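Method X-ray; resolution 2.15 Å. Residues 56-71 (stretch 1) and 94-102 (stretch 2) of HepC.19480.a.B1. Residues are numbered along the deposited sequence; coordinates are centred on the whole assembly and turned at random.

Stretch 1, residues 56-71: AIAQSKESEFLILVSD
Stretch 2 94-102: KNIQIQLLD

The apolar centre of the contact lies on one face of a two-stranded parallel pairing, where Phe65, Ile67 and Val69 of the first strand stand beside Ile96, Ile98 and Leu100 of the second. Ile67 (chi1 m, chi2 t) occupies the middle: its CB lies 4.4 Å from CB of Ile98 (t, t), and its CD1 reaches back to within 4.1 Å of CG2 of Ile96 (m, t). Val69 (t) brings CG1 to 3.7 Å from CD1 of Leu100, whose chi1 is t and whose chi2, at 141°, falls between wells. Toward the start of the strands, CB of Phe65 (chi1 m, chi2 91°) is 4.2 Å from CG1 of Ile96. Ile57 (m, t), on the helix that precedes the strand, extends this apolar cluster by setting CG2 3.7 Å from CD1 of Ile96.

The reverse face carries Glu64, Leu66, Leu68 and Ser70 against Asn95, Gln97, Gln99 and Leu101, and is more mixed. Leu66 (t, p) packs CD1 3.7 Å from CG of the extended Gln97 (t, t), whose side chain runs alongside the leucine methyl. Leu68 (t, p) places CD1 4.2 Å from CD1 of Leu101 (m, t). Gln99 (t, p) turns its end away from the first strand, and its NE2 donates to O of Leu100 at 3.1 Å.

These side chains are held in register by the backbone. Strands 64-70 and 95-102 run in the same direction, their axes 18° apart and 4.6 Å at closest approach, with phi/psi in the extended region. Each residue from Glu64 to Ser70 pairs with the one 31 positions later; CA of Ile67 lies 4.6 Å from CA of Ile98. As expected of a parallel ladder, alternate residues of the first strand use both N and O: Phe65 N donates to Asn95 O (2.9 Å) and Phe65 O accepts from Gln97 N (2.9 Å). Ile67 N then bonds Gln97 O (2.8 Å), Ile67 O takes Gln99 N (2.9 Å), Val69 N meets Gln99 O (3.1 Å), and Val69 O receives Leu101 N (2.8 Å). Beyond the strand, Asp71 adopts a left-handed conformation (69°/24°), yet its N still donates to Leu101 O at 3.0 Å.

At the opposite end, Asn95 N donates to Ser63 O (3.0 Å). Asn95 (chi1 t) also offers ND2 to OE1 of Glu64 (m, m) at 2.9 Å, joining two polar side chains across the register. The long side chain of Lys94 (m, t, t, t) passes the Phe65 ring, with CG 3.7 Å from CE1, and delivers NZ to the backbone near the helix end. There Lys94 NZ donates to Ile57 O (2.9 Å) and Ser60 O (3.2 Å), so the ammonium charge is met by carbonyl dipoles. Ser60 (t) braces the following turn, its OG accepting from Glu62 N at 3.0 Å.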

# COMPACT_ATOMS: atom_id res chain seq x y z
N ALA A 56 16.50 7.19 0.46
CA ALA A 56 16.89 6.30 1.54
C ALA A 56 18.30 5.75 1.34
O ALA A 56 19.07 5.62 2.30
CB ALA A 56 15.87 5.16 1.68
N ILE A 57 18.66 5.43 0.10
CA ILE A 57 19.99 4.87 -0.16
C ILE A 57 21.06 5.93 0.07
O ILE A 57 22.12 5.64 0.64
CB ILE A 57 20.06 4.26 -1.57
CG1 ILE A 57 19.25 2.96 -1.62
CG2 ILE A 57 21.50 3.99 -1.98
CD1 ILE A 57 19.32 2.26 -2.95
N ALA A 58 20.80 7.18 -0.33
CA ALA A 58 21.74 8.26 -0.08
C ALA A 58 22.00 8.47 1.41
O ALA A 58 23.10 8.89 1.80
CB ALA A 58 21.24 9.57 -0.69
N GLN A 59 21.01 8.18 2.25
CA GLN A 59 21.13 8.43 3.68
C GLN A 59 21.55 7.21 4.48
O GLN A 59 21.83 7.33 5.68
CB GLN A 59 19.80 8.96 4.23
CG GLN A 59 19.33 10.23 3.55
CD GLN A 59 18.48 11.10 4.45
OE1 GLN A 59 17.35 11.44 4.11
NE2 GLN A 59 19.02 11.45 5.62
N SER A 60 21.63 6.04 3.85
CA SER A 60 22.04 4.83 4.56
C SER A 60 23.51 4.90 4.96
O SER A 60 24.32 5.58 4.34
CB SER A 60 21.81 3.60 3.69
OG SER A 60 22.27 2.44 4.35
N LYS A 61 23.85 4.17 6.02
CA LYS A 61 25.24 3.99 6.42
C LYS A 61 25.81 2.65 5.97
O LYS A 61 27.00 2.40 6.16
CB LYS A 61 25.38 4.13 7.95
N GLU A 62 24.99 1.79 5.37
CA GLU A 62 25.46 0.54 4.78
C GLU A 62 26.11 0.81 3.42
O GLU A 62 26.06 1.92 2.89
CB GLU A 62 24.30 -0.45 4.64
CG GLU A 62 23.50 -0.65 5.91
CD GLU A 62 24.21 -1.54 6.92
OE1 GLU A 62 24.99 -2.41 6.49
OE2 GLU A 62 23.99 -1.35 8.13
N SER A 63 26.72 -0.22 2.85
CA SER A 63 27.52 -0.05 1.64
C SER A 63 27.09 -0.90 0.45
O SER A 63 27.52 -0.62 -0.67
CB SER A 63 29.00 -0.33 1.94
OG SER A 63 29.21 -1.69 2.30
N GLU A 64 26.26 -1.93 0.64
CA GLU A 64 25.81 -2.79 -0.45
C GLU A 64 24.30 -2.70 -0.56
O GLU A 64 23.59 -2.84 0.44
CB GLU A 64 26.24 -4.24 -0.22
CG GLU A 64 27.72 -4.42 0.15
CD GLU A 64 28.64 -4.38 -1.05
OE1 GLU A 64 28.14 -4.47 -2.19
OE2 GLU A 64 29.87 -4.24 -0.85
N PHE A 65 23.80 -2.49 -1.78
CA PHE A 65 22.38 -2.22 -1.98
C PHE A 65 21.87 -2.93 -3.23
O PHE A 65 22.58 -3.01 -4.24
CB PHE A 65 22.11 -0.72 -2.11
CG PHE A 65 22.52 0.07 -0.91
CD1 PHE A 65 23.79 0.61 -0.82
CD2 PHE A 65 21.63 0.28 0.13
CE1 PHE A 65 24.17 1.34 0.29
CE2 PHE A 65 22.01 1.00 1.24
CZ PHE A 65 23.28 1.54 1.32
N LEU A 66 20.62 -3.39 -3.16
CA LEU A 66 19.92 -3.95 -4.31
C LEU A 66 18.57 -3.26 -4.45
O LEU A 66 17.72 -3.38 -3.57
CB LEU A 66 19.72 -5.46 -4.17
CG LEU A 66 18.75 -6.03 -5.21
CD1 LEU A 66 19.40 -6.04 -6.60
CD2 LEU A 66 18.29 -7.42 -4.82
N ILE A 67 18.38 -2.55 -5.56
CA ILE A 67 17.08 -1.98 -5.90
C ILE A 67 16.36 -2.99 -6.78
O ILE A 67 16.83 -3.34 -7.87
CB ILE A 67 17.23 -0.63 -6.61
CG1 ILE A 67 17.97 0.36 -5.72
CG2 ILE A 67 15.85 -0.09 -6.98
CD1 ILE A 67 18.04 1.76 -6.32
N LEU A 68 15.22 -3.47 -6.30
CA LEU A 68 14.45 -4.51 -6.97
C LEU A 68 13.08 -3.93 -7.32
O LEU A 68 12.37 -3.43 -6.44
CB LEU A 68 14.30 -5.75 -6.09
CG LEU A 68 13.55 -6.93 -6.70
CD1 LEU A 68 14.36 -7.52 -7.87
CD2 LEU A 68 13.22 -8.00 -5.66
N VAL A 69 12.72 -3.98 -8.60
CA VAL A 69 11.46 -3.43 -9.10
C VAL A 69 10.74 -4.53 -9.87
O VAL A 69 11.30 -5.10 -10.81
CB VAL A 69 11.70 -2.20 -10.00
CG1 VAL A 69 10.37 -1.56 -10.42
CG2 VAL A 69 12.60 -1.17 -9.31
N SER A 70 9.50 -4.81 -9.49
CA SER A 70 8.75 -5.93 -10.04
C SER A 70 7.34 -5.49 -10.40
O SER A 70 6.72 -4.72 -9.66
CB SER A 70 8.68 -7.10 -9.04
OG SER A 70 8.21 -6.65 -7.78
N ASP A 71 6.85 -6.00 -11.54
CA ASP A 71 5.46 -5.88 -11.96
C ASP A 71 5.08 -4.45 -12.32
O ASP A 71 3.90 -4.07 -12.24
CB ASP A 71 4.51 -6.43 -10.89
CG ASP A 71 3.15 -6.79 -11.45
OD1 ASP A 71 3.08 -7.15 -12.66
OD2 ASP A 71 2.16 -6.71 -10.68
N LYS A 94 29.28 3.70 -2.58
CA LYS A 94 28.15 2.79 -2.42
C LYS A 94 27.91 1.92 -3.64
O LYS A 94 27.76 2.41 -4.76
CB LYS A 94 26.88 3.57 -2.09
CG LYS A 94 26.68 3.84 -0.61
CD LYS A 94 25.84 5.08 -0.39
CE LYS A 94 25.38 5.19 1.05
NZ LYS A 94 24.80 6.53 1.32
N ASN A 95 27.86 0.61 -3.42
CA ASN A 95 27.62 -0.35 -4.49
C ASN A 95 26.12 -0.62 -4.58
O ASN A 95 25.52 -1.11 -3.62
CB ASN A 95 28.39 -1.65 -4.26
CG ASN A 95 28.13 -2.68 -5.35
OD1 ASN A 95 27.73 -2.34 -6.47
ND2 ASN A 95 28.37 -3.95 -5.03
N ILE A 96 25.53 -0.29 -5.72
CA ILE A 96 24.09 -0.30 -5.91
C ILE A 96 23.81 -1.14 -7.14
O ILE A 96 24.10 -0.71 -8.26
CB ILE A 96 23.53 1.12 -6.08
CG1 ILE A 96 23.84 1.97 -4.84
CG2 ILE A 96 22.03 1.06 -6.36
CD1 ILE A 96 23.49 3.42 -5.00
N GLN A 97 23.23 -2.32 -6.94
CA GLN A 97 22.73 -3.15 -8.03
C GLN A 97 21.25 -2.87 -8.24
O GLN A 97 20.51 -2.58 -7.30
CB GLN A 97 22.93 -4.63 -7.72
CG GLN A 97 22.40 -5.57 -8.80
CD GLN A 97 22.72 -7.02 -8.51
OE1 GLN A 97 23.57 -7.32 -7.67
NE2 GLN A 97 22.04 -7.94 -9.20
N ILE A 98 20.82 -2.96 -9.49
CA ILE A 98 19.42 -2.75 -9.83
C ILE A 98 18.94 -3.86 -10.74
O ILE A 98 19.64 -4.25 -11.69
CB ILE A 98 19.19 -1.37 -10.49
CG1 ILE A 98 17.77 -1.29 -11.05
CG2 ILE A 98 20.21 -1.10 -11.58
CD1 ILE A 98 17.52 -0.01 -11.77
N GLN A 99 17.76 -4.38 -10.46
CA GLN A 99 17.13 -5.40 -11.29
C GLN A 99 15.64 -5.12 -11.39
O GLN A 99 14.95 -5.09 -10.36
CB GLN A 99 17.38 -6.80 -10.73
CG GLN A 99 16.83 -7.92 -11.59
CD GLN A 99 17.48 -7.95 -12.95
OE1 GLN A 99 18.66 -8.29 -13.07
NE2 GLN A 99 16.72 -7.57 -13.98
N LEU A 100 15.16 -4.90 -12.60
CA LEU A 100 13.73 -4.75 -12.86
C LEU A 100 13.23 -6.03 -13.52
O LEU A 100 13.83 -6.50 -14.49
CB LEU A 100 13.43 -3.53 -13.74
CG LEU A 100 11.93 -3.20 -13.92
CD1 LEU A 100 11.66 -1.70 -13.92
CD2 LEU A 100 11.32 -3.83 -15.18
N LEU A 101 12.13 -6.57 -12.99
CA LEU A 101 11.50 -7.79 -13.49
C LEU A 101 10.05 -7.49 -13.80
O LEU A 101 9.31 -7.04 -12.92
CB LEU A 101 11.58 -8.91 -12.45
CG LEU A 101 12.99 -9.21 -11.96
CD1 LEU A 101 12.95 -10.15 -10.77
CD2 LEU A 101 13.87 -9.78 -13.10
N ASP A 102 9.62 -7.74 -15.04
CA ASP A 102 8.25 -7.41 -15.42
C ASP A 102 7.83 -8.22 -16.64
O ASP A 102 8.66 -8.83 -17.32
CB ASP A 102 8.08 -5.91 -15.69
CG ASP A 102 6.64 -5.54 -16.02
OD1 ASP A 102 5.74 -6.02 -15.30
OD2 ASP A 102 6.39 -4.81 -17.02